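PDB 2C9E: peridinin-chlorophyll A protein from Amphidinium carterae, which probably serves as a water-soluble light-harvesting antenna, using bound peridinin and chlorophyll a to capture solar energy in the blue-green range. Local coordinates for residues 32-37 / 206-211; 46-51 / 246-251; 54-59 / 239-244. All coordinates share one frame; numbering follows the deposited sequence.

Contact 1: residues 32-37 / 206-211; sequences YIADAS and YIETAS. With PID (peridinin), chain H.
Ile33 and Ile207 hold the same side-chain shape: in each, CG2 is anti to the backbone N and CG1 lies beside it (chi1 -59° in Ile33), which turns the CG2 methyls toward one another across the gap between two helices. Ile33 CG2 meets Ile207 CG2 at 3.9 Å, the two side chains crossing at about a right angle. The same methyl of Ile207 rests on the backbone next door, with Ile207 CG2 4.0 Å from Ala34 N. One residue along, Ala34 CB touches Glu208 CB at 3.7 Å, a fit consistent with the small side chain of Ala34. The axes of segments 32-37 and 206-211 come within 8.1 Å and run almost antiparallel, at 170°. Of Glu208, CB touches Ala34, with the backbone N close by; the extended chain then leads to Lys205, with which OE1 forms a salt bridge. Asp35 OD1 is 4.8 Å from Glu208 OE1, so these two carboxylates may raise each other's pKa a little, an effect the lysine would offset. Each side has a helix carbonyl bonded by a serine from the other: Ser204 OG of helix 201-213 to Ala34 O, and Ser26 OG, just before helix 28-39, to Glu208 O. The isoleucines also border the end ring of a peridinin. Ile33 CG2 lies 3.8 Å from peridinin O6, while Ile207 CD1 approaches peridinin CM8 at 4.1 Å. The acetyl end of the pigment is met by Ala36, whose CB reaches peridinin C30 at 3.8 Å and also lies over one face of the Tyr32 ring, offset toward its rim. The arrangement is a close antiparallel helix pair with an alanine at the near point, joining the two sequence-related parts of this all-helical protein beside the pigments.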
loop_
_atom_site.group_PDB
_atom_site.type_symbol
_atom_site.label_atom_id
_atom_site.label_comp_id
_atom_site.label_asym_id
_atom_site.label_seq_id
_atom_site.Cartn_x
_atom_site.Cartn_y
_atom_site.Cartn_z
ATOM N N TYR A 32 8.594 1.182 12.693
ATOM C CA TYR A 32 7.965 2.491 12.550
ATOM C C TYR A 32 6.516 2.355 12.029
ATOM O O TYR A 32 5.624 2.980 12.566
ATOM C CB TYR A 32 8.755 3.373 11.599
ATOM C CG TYR A 32 7.990 4.566 11.137
ATOM C CD1 TYR A 32 7.959 5.733 11.908
ATOM C CD2 TYR A 32 7.235 4.527 9.948
ATOM C CE1 TYR A 32 7.192 6.837 11.521
ATOM C CE2 TYR A 32 6.444 5.642 9.547
ATOM C CZ TYR A 32 6.429 6.796 10.335
ATOM O OH TYR A 32 5.690 7.921 9.957
ATOM N N ILE A 33 6.283 1.540 10.998
ATOM C CA ILE A 33 4.918 1.390 10.469
ATOM C C ILE A 33 3.983 0.814 11.535
ATOM O O ILE A 33 2.874 1.313 11.731
ATOM C CB ILE A 33 4.867 0.504 9.227
ATOM C CG1 ILE A 33 5.743 1.094 8.133
ATOM C CG2 ILE A 33 3.425 0.373 8.761
ATOM C CD1 ILE A 33 6.017 0.187 6.961
ATOM N N ALA A 34 4.468 -0.211 12.241
ATOM C CA ALA A 34 3.742 -0.861 13.316
ATOM C C ALA A 34 3.302 0.106 14.390
ATOM O O ALA A 34 2.173 -0.014 14.879
ATOM C CB ALA A 34 4.592 -1.908 13.945
ATOM N N ASP A 35 4.172 1.044 14.777
ATOM C CA ASP A 35 3.803 1.976 15.836
ATOM C C ASP A 35 3.479 3.393 15.418
ATOM O O ASP A 35 3.129 4.210 16.277
ATOM C CB ASP A 35 4.904 2.095 16.902
ATOM C CG ASP A 35 5.319 0.756 17.506
ATOM O OD1 ASP A 35 4.492 -0.198 17.622
ATOM O OD2 ASP A 35 6.513 0.681 17.889
ATOM N N ALA A 36 3.559 3.706 14.127
ATOM C CA ALA A 36 3.335 5.088 13.716
ATOM C C ALA A 36 2.058 5.788 14.224
ATOM O O ALA A 36 2.108 6.933 14.645
ATOM C CB ALA A 36 3.398 5.191 12.243
ATOM N N SER A 37 0.917 5.127 14.182
ATOM C CA SER A 37 -0.271 5.812 14.641
ATOM C C SER A 37 -0.369 5.895 16.166
ATOM O O SER A 37 -1.115 6.702 16.674
ATOM C CB SER A 37 -1.528 5.184 14.015
ATOM O OG SER A 37 -1.783 3.939 14.566
ATOM N N TYR A 206 1.562 -7.845 13.584
ATOM C CA TYR A 206 1.812 -8.582 12.336
ATOM C C TYR A 206 2.820 -7.821 11.459
ATOM O O TYR A 206 3.837 -8.373 11.004
ATOM C CB TYR A 206 0.496 -8.774 11.576
ATOM C CG TYR A 206 0.651 -9.618 10.333
ATOM C CD1 TYR A 206 0.782 -10.993 10.423
ATOM C CD2 TYR A 206 0.785 -9.023 9.065
ATOM C CE1 TYR A 206 1.061 -11.778 9.293
ATOM C CE2 TYR A 206 1.056 -9.805 7.912
ATOM C CZ TYR A 206 1.191 -11.178 8.045
ATOM O OH TYR A 206 1.429 -11.953 6.925
ATOM N N ILE A 207 2.564 -6.531 11.249
ATOM C CA ILE A 207 3.448 -5.712 10.450
ATOM C C ILE A 207 4.870 -5.670 11.034
ATOM O O ILE A 207 5.865 -5.745 10.307
ATOM C CB ILE A 207 2.881 -4.279 10.352
ATOM C CG1 ILE A 207 1.581 -4.297 9.511
ATOM C CG2 ILE A 207 3.954 -3.317 9.847
ATOM C CD1 ILE A 207 0.841 -2.948 9.498
ATOM N N GLU A 208 4.972 -5.549 12.348
ATOM C CA GLU A 208 6.275 -5.503 13.014
ATOM C C GLU A 208 7.132 -6.789 12.932
ATOM O O GLU A 208 8.380 -6.751 12.751
ATOM C CB GLU A 208 6.066 -5.209 14.495
ATOM C CG GLU A 208 7.343 -4.922 15.216
ATOM C CD GLU A 208 7.225 -4.980 16.733
ATOM O OE1 GLU A 208 6.155 -4.640 17.314
ATOM O OE2 GLU A 208 8.238 -5.351 17.347
ATOM N N THR A 209 6.465 -7.931 13.044
ATOM C CA THR A 209 7.184 -9.196 13.115
ATOM C C THR A 209 6.958 -10.237 12.040
ATOM O O THR A 209 7.712 -11.192 11.981
ATOM C CB THR A 209 6.829 -9.913 14.431
ATOM O OG1 THR A 209 5.433 -10.239 14.374
ATOM C CG2 THR A 209 7.056 -9.006 15.697
ATOM N N ALA A 210 5.929 -10.101 11.217
ATOM C CA ALA A 210 5.615 -11.133 10.243
ATOM C C ALA A 210 6.722 -11.494 9.281
ATOM O O ALA A 210 7.121 -12.647 9.161
ATOM C CB ALA A 210 4.367 -10.749 9.463
ATOM N N SER A 211 7.222 -10.507 8.573
ATOM C CA SER A 211 8.260 -10.775 7.600
ATOM C C SER A 211 9.495 -11.444 8.179
ATOM O O SER A 211 10.008 -12.415 7.618
ATOM C CB SER A 211 8.677 -9.470 6.910
ATOM O OG SER A 211 9.687 -9.675 5.943
HETATM C C1 PID H . -12.197 -16.902 11.375
HETATM C C2 PID H . -12.531 -18.363 11.684
HETATM C C3 PID H . -13.809 -18.802 10.964
HETATM C C4 PID H . -14.954 -17.873 11.368
HETATM C C5 PID H . -14.774 -16.408 10.953
HETATM C C6 PID H . -13.325 -15.910 11.074
HETATM C C7 PID H . -13.179 -14.549 11.365
HETATM C C8 PID H . -12.451 -13.649 10.586
HETATM C C9 PID H . -12.285 -12.285 10.844
HETATM C C10 PID H . -12.791 -11.531 11.897
HETATM C C11 PID H . -11.504 -11.470 10.135
HETATM C C12 PID H . -11.481 -10.267 10.712
HETATM C C13 PID H . -10.624 -9.236 10.322
HETATM C C14 PID H . -10.499 -7.962 10.879
HETATM C C15 PID H . -9.536 -7.100 10.352
HETATM C C16 PID H . -9.228 -5.822 10.818
HETATM C C17 PID H . -8.217 -5.085 10.202
HETATM C C18 PID H . -7.801 -3.831 10.644
HETATM C C19 PID H . -6.779 -3.124 10.011
HETATM C C20 PID H . -6.321 -1.900 10.502
HETATM C C21 PID H . -5.286 -1.148 9.945
HETATM C C22 PID H . -4.902 0.006 10.624
HETATM C C23 PID H . -3.930 0.828 10.326
HETATM C C24 PID H . -2.878 1.600 10.193
HETATM C C25 PID H . -2.865 2.900 9.373
HETATM C C26 PID H . -1.499 3.163 8.721
HETATM C C27 PID H . -0.331 2.960 9.698
HETATM C C28 PID H . -0.353 1.492 10.138
HETATM C C29 PID H . -1.609 1.224 10.970
HETATM C C30 PID H . 1.424 4.463 9.086
HETATM C C31 PID H . 2.818 4.729 8.511
HETATM C CM1 PID H . -10.959 -16.391 12.114
HETATM C CM2 PID H . -15.720 -15.621 11.865
HETATM C CM3 PID H . -15.239 -16.247 9.502
HETATM C CM4 PID H . -11.418 -7.490 12.010
HETATM C CM5 PID H . -4.651 -1.515 8.597
HETATM C CM6 PID H . -3.938 2.844 8.283
HETATM C CM7 PID H . -3.168 4.051 10.338
HETATM C CM8 PID H . -1.642 -0.248 11.386
HETATM O O1 PID H . -12.454 -16.423 10.051
HETATM O O2 PID H . -14.161 -20.093 11.466
HETATM O O3 PID H . -13.563 -11.917 12.772
HETATM O O4 PID H . -12.291 -10.264 11.814
HETATM O O5 PID H . -1.505 2.058 12.127
HETATM O O6 PID H . 0.957 3.185 9.103
HETATM O O7 PID H . 0.749 5.388 9.533
#

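Contact 2: residues 46-51 / 246-251; sequences LAVEKL and RAIKGA. With PID (peridinin), chain E.
Glu49 reaches from helix 41-55 onto Ile248 and Lys249 of helix 234-251. At the root of the side chain, Glu49 CB packs on Ile248 CG2 at 3.8 Å, the two side chains sliding past each other in opposite directions. From there CG leaves anti to the backbone N (chi1 -178°), and the extended chain carries CD across the lysine at about a right angle. At the tip, Glu49 OE1 comes to 3.3 Å from Lys249 CG and still touches the Ile248 methyl CG2. The other oxygen, Glu49 OE2, follows the lysine chain as far as Lys249 CE, at 3.4 Å. The charges do not meet, Glu49 OE2 and Lys249 NZ being 4.3 Å apart, too far for a salt bridge. Glu53 has a long, weak ion pair with Lys249 and brings its carboxylate close to that of Glu49, which may raise the Glu49 pKa, an effect the nearby Lys249 would partly offset. Deeper in, Ile248 CD1 meets Val48 CG1 at 4.0 Å, and both side chains also touch a chlorophyll a. On another face of helix 41-55, Leu51 CD1 lies 3.5 Å from peridinin C20, on the polyene. The axes of segments 46-51 and 246-251 are 9.6 Å apart at an angle of 156°: an antiparallel helix pair, apolar toward the pigments, with a buried glutamate whose carboxylate lies along an exposed lysine, in the wall of an all-helical pigment-binding fold.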
loop_
_atom_site.group_PDB
_atom_site.type_symbol
_atom_site.label_atom_id
_atom_site.label_comp_id
_atom_site.label_asym_id
_atom_site.label_seq_id
_atom_site.Cartn_x
_atom_site.Cartn_y
_atom_site.Cartn_z
ATOM N N LEU A 46 -4.563 10.973 8.328
ATOM C CA LEU A 46 -4.558 12.049 7.325
ATOM C C LEU A 46 -3.429 11.788 6.317
ATOM O O LEU A 46 -3.601 11.990 5.107
ATOM C CB LEU A 46 -4.313 13.414 7.982
ATOM C CG LEU A 46 -4.179 14.623 7.051
ATOM C CD1 LEU A 46 -5.402 14.732 6.074
ATOM C CD2 LEU A 46 -4.115 15.887 7.933
ATOM N N ALA A 47 -2.284 11.324 6.797
ATOM C CA ALA A 47 -1.178 11.039 5.876
ATOM C C ALA A 47 -1.578 10.003 4.856
ATOM O O ALA A 47 -1.258 10.100 3.687
ATOM C CB ALA A 47 0.041 10.555 6.642
ATOM N N VAL A 48 -2.282 8.981 5.296
ATOM C CA VAL A 48 -2.687 7.928 4.361
ATOM C C VAL A 48 -3.657 8.521 3.333
ATOM O O VAL A 48 -3.599 8.183 2.139
ATOM C CB VAL A 48 -3.330 6.796 5.107
ATOM C CG1 VAL A 48 -4.093 5.867 4.138
ATOM C CG2 VAL A 48 -2.277 6.067 5.852
ATOM N N GLU A 49 -4.542 9.394 3.811
ATOM C CA GLU A 49 -5.463 10.063 2.933
ATOM C C GLU A 49 -4.665 10.868 1.860
ATOM O O GLU A 49 -5.038 10.899 0.689
ATOM C CB GLU A 49 -6.345 11.053 3.722
ATOM C CG GLU A 49 -7.358 11.734 2.851
ATOM C CD GLU A 49 -7.990 12.966 3.488
ATOM O OE1 GLU A 49 -8.311 12.947 4.691
ATOM O OE2 GLU A 49 -8.200 13.956 2.755
ATOM N N LYS A 50 -3.594 11.531 2.257
ATOM C CA LYS A 50 -2.818 12.318 1.290
ATOM C C LYS A 50 -2.077 11.392 0.356
ATOM O O LYS A 50 -1.938 11.652 -0.847
ATOM C CB LYS A 50 -1.858 13.264 2.037
ATOM C CG LYS A 50 -2.622 14.334 2.830
ATOM C CD LYS A 50 -1.730 15.161 3.674
ATOM C CE LYS A 50 -2.381 16.487 3.961
ATOM N NZ LYS A 50 -2.947 17.112 2.684
ATOM N N LEU A 51 -1.591 10.288 0.890
ATOM C CA LEU A 51 -0.884 9.332 0.030
ATOM C C LEU A 51 -1.774 8.831 -1.167
ATOM O O LEU A 51 -1.335 8.711 -2.351
ATOM C CB LEU A 51 -0.435 8.157 0.906
ATOM C CG LEU A 51 0.355 7.045 0.223
ATOM C CD1 LEU A 51 1.745 7.564 -0.156
ATOM C CD2 LEU A 51 0.431 5.813 1.188
ATOM N N ARG A 246 -12.534 9.226 0.507
ATOM C CA ARG A 246 -13.731 9.838 1.090
ATOM C C ARG A 246 -14.022 9.330 2.521
ATOM O O ARG A 246 -14.319 10.117 3.421
ATOM C CB ARG A 246 -14.950 9.589 0.198
ATOM C CG ARG A 246 -16.248 9.956 0.877
ATOM C CD ARG A 246 -17.437 9.281 0.211
ATOM N NE ARG A 246 -17.666 9.791 -1.137
ATOM C CZ ARG A 246 -17.823 9.004 -2.199
ATOM N NH1 ARG A 246 -17.759 7.671 -2.043
ATOM N NH2 ARG A 246 -18.053 9.543 -3.401
ATOM N N ALA A 247 -13.913 8.018 2.731
ATOM C CA ALA A 247 -14.181 7.420 4.054
ATOM C C ALA A 247 -13.316 8.020 5.178
ATOM O O ALA A 247 -13.796 8.369 6.265
ATOM C CB ALA A 247 -13.963 5.935 3.974
ATOM N N ILE A 248 -12.033 8.154 4.899
ATOM C CA ILE A 248 -11.113 8.683 5.878
ATOM C C ILE A 248 -11.520 10.096 6.288
ATOM O O ILE A 248 -11.517 10.419 7.460
ATOM C CB ILE A 248 -9.690 8.708 5.305
ATOM C CG1 ILE A 248 -9.234 7.278 5.009
ATOM C CG2 ILE A 248 -8.759 9.476 6.249
ATOM C CD1 ILE A 248 -7.862 7.230 4.300
ATOM N N LYS A 249 -11.867 10.942 5.322
ATOM C CA LYS A 249 -12.270 12.297 5.655
ATOM C C LYS A 249 -13.461 12.206 6.596
ATOM O O LYS A 249 -13.488 12.885 7.631
ATOM C CB LYS A 249 -12.613 13.092 4.369
ATOM C CG LYS A 249 -11.347 13.302 3.491
ATOM C CD LYS A 249 -11.645 13.588 2.012
ATOM C CE LYS A 249 -11.269 15.010 1.630
ATOM N NZ LYS A 249 -11.337 15.199 0.151
ATOM N N GLY A 250 -14.428 11.348 6.273
ATOM C CA GLY A 250 -15.564 11.215 7.175
ATOM C C GLY A 250 -15.221 10.569 8.515
ATOM O O GLY A 250 -16.043 10.620 9.482
ATOM N N ALA A 251 -14.008 10.000 8.628
ATOM C CA ALA A 251 -13.636 9.294 9.866
ATOM C C ALA A 251 -12.690 9.983 10.810
ATOM O O ALA A 251 -12.653 9.636 11.998
ATOM C CB ALA A 251 -13.061 7.876 9.497
HETATM C C1 PID E . 14.412 19.553 0.538
HETATM C C2 PID E . 15.613 20.500 0.596
HETATM C C3 PID E . 15.848 21.121 -0.783
HETATM C C4 PID E . 16.146 19.979 -1.758
HETATM C C5 PID E . 14.915 19.108 -2.035
HETATM C C6 PID E . 14.087 18.823 -0.770
HETATM C C7 PID E . 13.449 17.581 -0.739
HETATM C C8 PID E . 12.083 17.362 -0.917
HETATM C C9 PID E . 11.525 16.083 -0.883
HETATM C C10 PID E . 12.218 14.894 -0.680
HETATM C C11 PID E . 10.237 15.778 -1.053
HETATM C C12 PID E . 10.104 14.451 -0.979
HETATM C C13 PID E . 8.926 13.746 -1.224
HETATM C C14 PID E . 8.749 12.360 -1.181
HETATM C C15 PID E . 7.494 11.840 -1.507
HETATM C C16 PID E . 7.134 10.493 -1.571
HETATM C C17 PID E . 5.856 10.138 -2.002
HETATM C C18 PID E . 5.467 8.810 -2.172
HETATM C C19 PID E . 4.215 8.456 -2.675
HETATM C C20 PID E . 3.888 7.116 -2.889
HETATM C C21 PID E . 2.694 6.637 -3.433
HETATM C C22 PID E . 2.518 5.265 -3.605
HETATM C C23 PID E . 1.456 4.691 -4.118
HETATM C C24 PID E . 0.398 4.117 -4.638
HETATM C C25 PID E . 0.276 3.800 -6.140
HETATM C C26 PID E . -1.022 4.405 -6.681
HETATM C C27 PID E . -2.259 4.025 -5.854
HETATM C C28 PID E . -2.078 4.398 -4.377
HETATM C C29 PID E . -0.817 3.786 -3.757
HETATM C C30 PID E . -3.958 4.502 -7.485
HETATM C C31 PID E . -5.089 5.400 -7.989
HETATM C CM1 PID E . 14.100 18.870 1.873
HETATM C CM2 PID E . 15.447 17.813 -2.653
HETATM C CM3 PID E . 14.050 19.816 -3.084
HETATM C CM4 PID E . 9.924 11.426 -0.875
HETATM C CM5 PID E . 1.582 7.608 -3.848
HETATM C CM6 PID E . 1.457 4.389 -6.918
HETATM C CM7 PID E . 0.251 2.288 -6.375
HETATM C CM8 PID E . -0.609 4.340 -2.348
HETATM O O1 PID E . 13.310 19.933 -0.292
HETATM O O2 PID E . 16.965 22.014 -0.732
HETATM O O3 PID E . 13.428 14.771 -0.488
HETATM O O4 PID E . 11.319 13.870 -0.740
HETATM O O5 PID E . -0.976 2.369 -3.687
HETATM O O6 PID E . -3.352 4.842 -6.313
HETATM O O7 PID E . -3.613 3.516 -8.136
#

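Contact 3: residues 54-59 / 239-244; sequences VGLTMD and DAVFAH. With CLA (chlorophyll a), chain C.
The type I beta turn from Gly55 to Met58 sets Leu56 against Val241 and Phe242 of helix 234-251, the helix that carries His244 to a chlorophyll a. With CG beside its own backbone N and CD1 carried on anti to CA (chi2 176°), the leucine passes along Val241 in the opposite direction, Leu56 CG lying 3.9 Å from Val241 CG1. Its tip crosses Phe242 at about a right angle: Leu56 CD1 touches Phe242 CB at 3.8 Å and stands at the edge of the phenyl ring, near its plane. Thr57 ties the turn back to the last turn of helix 41-55: its OG1 donates to Val54 O at 2.6 Å. This bond uses a lone pair in the carbonyl plane, and Val54 O takes a second hydrogen from Thr57 N; Asp105 N, in addition, bonds to the hydroxyl. On its other side the 239-244 helix faces the pigment, with Ala240 CB 3.5 Å from chlorophyll CBC and the Val241 methyl CG2 nearby. His244 ND1 donates to Ala240 O at 2.9 Å, a nearly straight bond (171°) that arrives 52° out of the carbonyl plane yet lies in the imidazole plane. At the other ring nitrogen, His244 NE2 shares a hydrogen bond of 2.7 Å with the oxygen of a water. That water is bound to the chlorophyll magnesium, O to MG 2.1 Å, so the histidine belongs to the second shell of the magnesium. One face of the ring lies against the macrocycle, where His244 NE2 is 3.3 Å from chlorophyll C1C. Gripped at both nitrogens in its own plane, the imidazole has its rotation fixed; the magnesium should polarise the water, and the histidine holds that water in position as the axial ligand.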
loop_
_atom_site.group_PDB
_atom_site.type_symbol
_atom_site.label_atom_id
_atom_site.label_comp_id
_atom_site.label_asym_id
_atom_site.label_seq_id
_atom_site.Cartn_x
_atom_site.Cartn_y
_atom_site.Cartn_z
ATOM N N VAL A 54 -2.476 11.653 -3.679
ATOM C CA VAL A 54 -1.366 11.850 -4.622
ATOM C C VAL A 54 -1.379 10.768 -5.675
ATOM O O VAL A 54 -1.207 11.038 -6.874
ATOM C CB VAL A 54 0.065 11.895 -3.900
ATOM C CG1 VAL A 54 1.191 12.170 -4.905
ATOM C CG2 VAL A 54 0.068 13.022 -2.891
ATOM N N GLY A 55 -1.654 9.548 -5.237
ATOM C CA GLY A 55 -1.678 8.435 -6.169
ATOM C C GLY A 55 -2.742 8.687 -7.223
ATOM O O GLY A 55 -2.622 8.246 -8.378
ATOM N N LEU A 56 -3.782 9.417 -6.821
ATOM C CA LEU A 56 -4.899 9.698 -7.716
ATOM C C LEU A 56 -4.595 10.817 -8.704
ATOM O O LEU A 56 -5.396 11.089 -9.573
ATOM C CB LEU A 56 -6.163 10.029 -6.905
ATOM C CG LEU A 56 -6.962 8.801 -6.434
ATOM C CD1 LEU A 56 -8.151 9.207 -5.548
ATOM C CD2 LEU A 56 -7.481 8.060 -7.618
ATOM N N THR A 57 -3.427 11.441 -8.602
ATOM C CA THR A 57 -3.071 12.511 -9.542
ATOM C C THR A 57 -2.134 11.985 -10.636
ATOM O O THR A 57 -1.889 12.662 -11.623
ATOM C CB THR A 57 -2.345 13.700 -8.857
ATOM O OG1 THR A 57 -1.098 13.254 -8.290
ATOM C CG2 THR A 57 -3.226 14.345 -7.784
ATOM N N MET A 58 -1.629 10.766 -10.451
ATOM C CA MET A 58 -0.689 10.137 -11.376
ATOM C C MET A 58 -1.303 9.548 -12.637
ATOM O O MET A 58 -2.501 9.241 -12.688
ATOM C CB MET A 58 0.068 9.033 -10.643
ATOM C CG MET A 58 0.979 9.567 -9.505
ATOM S SD MET A 58 1.619 8.231 -8.419
ATOM C CE MET A 58 2.734 9.154 -7.349
ATOM N N ASP A 59 -0.459 9.368 -13.641
ATOM C CA ASP A 59 -0.845 8.787 -14.910
ATOM C C ASP A 59 -0.989 7.262 -14.703
ATOM O O ASP A 59 -0.008 6.549 -14.487
ATOM C CB ASP A 59 0.261 9.102 -15.899
ATOM C CG ASP A 59 0.003 8.543 -17.277
ATOM O OD1 ASP A 59 -0.858 7.662 -17.444
ATOM O OD2 ASP A 59 0.699 8.996 -18.203
ATOM N N ASP A 239 -11.608 3.995 -8.601
ATOM C CA ASP A 239 -12.836 4.233 -7.831
ATOM C C ASP A 239 -12.713 3.800 -6.375
ATOM O O ASP A 239 -13.089 4.557 -5.484
ATOM C CB ASP A 239 -14.022 3.503 -8.429
ATOM C CG ASP A 239 -14.386 4.023 -9.772
ATOM O OD1 ASP A 239 -14.591 5.256 -9.886
ATOM O OD2 ASP A 239 -14.465 3.188 -10.708
ATOM N N ALA A 240 -12.208 2.587 -6.140
ATOM C CA ALA A 240 -12.045 2.065 -4.769
ATOM C C ALA A 240 -11.092 2.953 -3.935
ATOM O O ALA A 240 -11.398 3.334 -2.804
ATOM C CB ALA A 240 -11.544 0.657 -4.848
ATOM N N VAL A 241 -9.950 3.310 -4.510
ATOM C CA VAL A 241 -9.002 4.176 -3.842
ATOM C C VAL A 241 -9.736 5.498 -3.432
ATOM O O VAL A 241 -9.637 5.970 -2.301
ATOM C CB VAL A 241 -7.793 4.483 -4.786
ATOM C CG1 VAL A 241 -6.901 5.608 -4.212
ATOM C CG2 VAL A 241 -6.915 3.230 -4.973
ATOM N N PHE A 242 -10.466 6.113 -4.357
ATOM C CA PHE A 242 -11.126 7.330 -3.996
ATOM C C PHE A 242 -12.206 7.055 -2.902
ATOM O O PHE A 242 -12.384 7.869 -1.967
ATOM C CB PHE A 242 -11.734 7.988 -5.240
ATOM C CG PHE A 242 -12.431 9.278 -4.931
ATOM C CD1 PHE A 242 -11.720 10.340 -4.385
ATOM C CD2 PHE A 242 -13.818 9.390 -5.077
ATOM C CE1 PHE A 242 -12.369 11.513 -3.968
ATOM C CE2 PHE A 242 -14.499 10.546 -4.668
ATOM C CZ PHE A 242 -13.771 11.615 -4.109
ATOM N N ALA A 243 -12.919 5.924 -2.999
ATOM C CA ALA A 243 -13.928 5.607 -1.975
ATOM C C ALA A 243 -13.257 5.671 -0.565
ATOM O O ALA A 243 -13.825 6.197 0.385
ATOM C CB ALA A 243 -14.524 4.206 -2.221
ATOM N N HIS A 244 -12.032 5.152 -0.446
ATOM C CA HIS A 244 -11.333 5.187 0.861
ATOM C C HIS A 244 -10.943 6.630 1.225
ATOM O O HIS A 244 -11.008 6.998 2.375
ATOM C CB HIS A 244 -10.065 4.324 0.842
ATOM C CG HIS A 244 -10.313 2.836 0.827
ATOM N ND1 HIS A 244 -10.674 2.143 -0.316
ATOM C CD2 HIS A 244 -10.205 1.906 1.814
ATOM C CE1 HIS A 244 -10.780 0.849 -0.032
ATOM N NE2 HIS A 244 -10.502 0.681 1.257
HETATM MG MG CLA C . -8.411 -2.346 2.747
HETATM C CHA CLA C . -8.800 -5.837 2.876
HETATM C CHB CLA C . -8.010 -2.301 6.183
HETATM C CHC CLA C . -7.102 0.869 2.572
HETATM C CHD CLA C . -7.966 -2.689 -0.704
HETATM N NA CLA C . -8.566 -3.843 4.332
HETATM C C1A CLA C . -8.732 -5.224 4.146
HETATM C C2A CLA C . -8.671 -5.933 5.482
HETATM C C3A CLA C . -8.658 -4.801 6.499
HETATM C C4A CLA C . -8.371 -3.552 5.665
HETATM C CMA CLA C . -10.046 -4.666 7.141
HETATM C CAA CLA C . -7.402 -6.784 5.603
HETATM C CBA CLA C . -7.412 -7.699 6.826
HETATM C CGA CLA C . -6.071 -8.377 7.063
HETATM O O1A CLA C . -5.941 -9.093 8.059
HETATM O O2A CLA C . -4.927 -8.196 6.153
HETATM N NB CLA C . -7.799 -0.927 4.136
HETATM C C1B CLA C . -7.764 -1.121 5.501
HETATM C C2B CLA C . -7.510 0.139 6.143
HETATM C C3B CLA C . -7.264 1.063 5.159
HETATM C C4B CLA C . -7.380 0.357 3.868
HETATM C CMB CLA C . -7.568 0.431 7.689
HETATM C CAB CLA C . -6.984 2.403 5.671
HETATM C CBB CLA C . -6.742 3.418 4.826
HETATM N NC CLA C . -7.663 -1.131 1.197
HETATM C C1C CLA C . -7.233 0.177 1.335
HETATM C C2C CLA C . -7.022 0.738 0.005
HETATM C C3C CLA C . -7.263 -0.247 -0.895
HETATM C C4C CLA C . -7.649 -1.435 -0.146
HETATM C CMC CLA C . -6.596 2.163 -0.354
HETATM C CAC CLA C . -7.169 -0.161 -2.402
HETATM C CBC CLA C . -8.537 0.288 -3.042
HETATM N ND CLA C . -8.368 -3.864 1.391
HETATM C C1D CLA C . -8.330 -3.839 0.024
HETATM C C2D CLA C . -8.834 -5.070 -0.523
HETATM C C3D CLA C . -9.024 -5.874 0.532
HETATM C C4D CLA C . -8.722 -5.127 1.704
HETATM C CMD CLA C . -9.030 -5.390 -2.049
HETATM C CAD CLA C . -9.328 -7.216 0.964
HETATM O OBD CLA C . -9.887 -8.159 0.376
HETATM C CBD CLA C . -8.982 -7.316 2.437
HETATM C CGD CLA C . -10.170 -7.952 3.125
HETATM O O1D CLA C . -11.046 -7.241 3.615
HETATM O O2D CLA C . -10.280 -9.304 3.146
HETATM C CED CLA C . -11.392 -9.861 3.594
HETATM C C1 CLA C . -3.704 -8.899 6.493
HETATM C C2 CLA C . -2.772 -8.578 5.511
HETATM C C3 CLA C . -1.815 -9.358 4.869
HETATM C C4 CLA C . -1.584 -10.884 5.190
HETATM C C5 CLA C . -0.867 -8.773 3.744
HETATM C C6 CLA C . -1.015 -7.242 3.479
HETATM C C7 CLA C . -0.221 -6.772 2.232
HETATM C C8 CLA C . -0.375 -5.273 1.859
HETATM C C9 CLA C . 0.137 -5.026 0.421
HETATM C C10 CLA C . 0.449 -4.433 2.863
HETATM C C11 CLA C . 0.701 -2.957 2.465
HETATM C C12 CLA C . 1.279 -2.148 3.630
HETATM C C13 CLA C . 2.548 -2.708 4.292
HETATM C C14 CLA C . 2.795 -2.191 5.692
HETATM C C15 CLA C . 3.756 -2.410 3.394
HETATM C C16 CLA C . 4.147 -0.952 3.216
HETATM C C17 CLA C . 5.084 -0.842 2.046
HETATM C C18 CLA C . 5.703 0.532 1.821
HETATM C C19 CLA C . 6.615 0.488 0.622
HETATM C C20 CLA C . 6.498 0.954 3.040
HETATM O O HOH W 1 -10.387 -1.557 2.676
#

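From the N terminus, helix 28-39, helix 41-55 and the turn after it supply the first partners of all three contacts. Contact 1 closes a loop when the chain reaches helix 201-213, some 170 residues later. Helix 234-251 then runs back along that turn and helix 41-55, closing contact 3 first through residues 239-244 and contact 2 next through 246-251. Contact 3 thus lies within the span of contact 2, as expected of such an antiparallel return; their centres are 11 Å apart. Contact 1 crosses both in sequence and lies across the chain's centre from contact 3. Together they tie the two sequence-related parts at two places, contact 1 on one side and contacts 2 and 3 together on another.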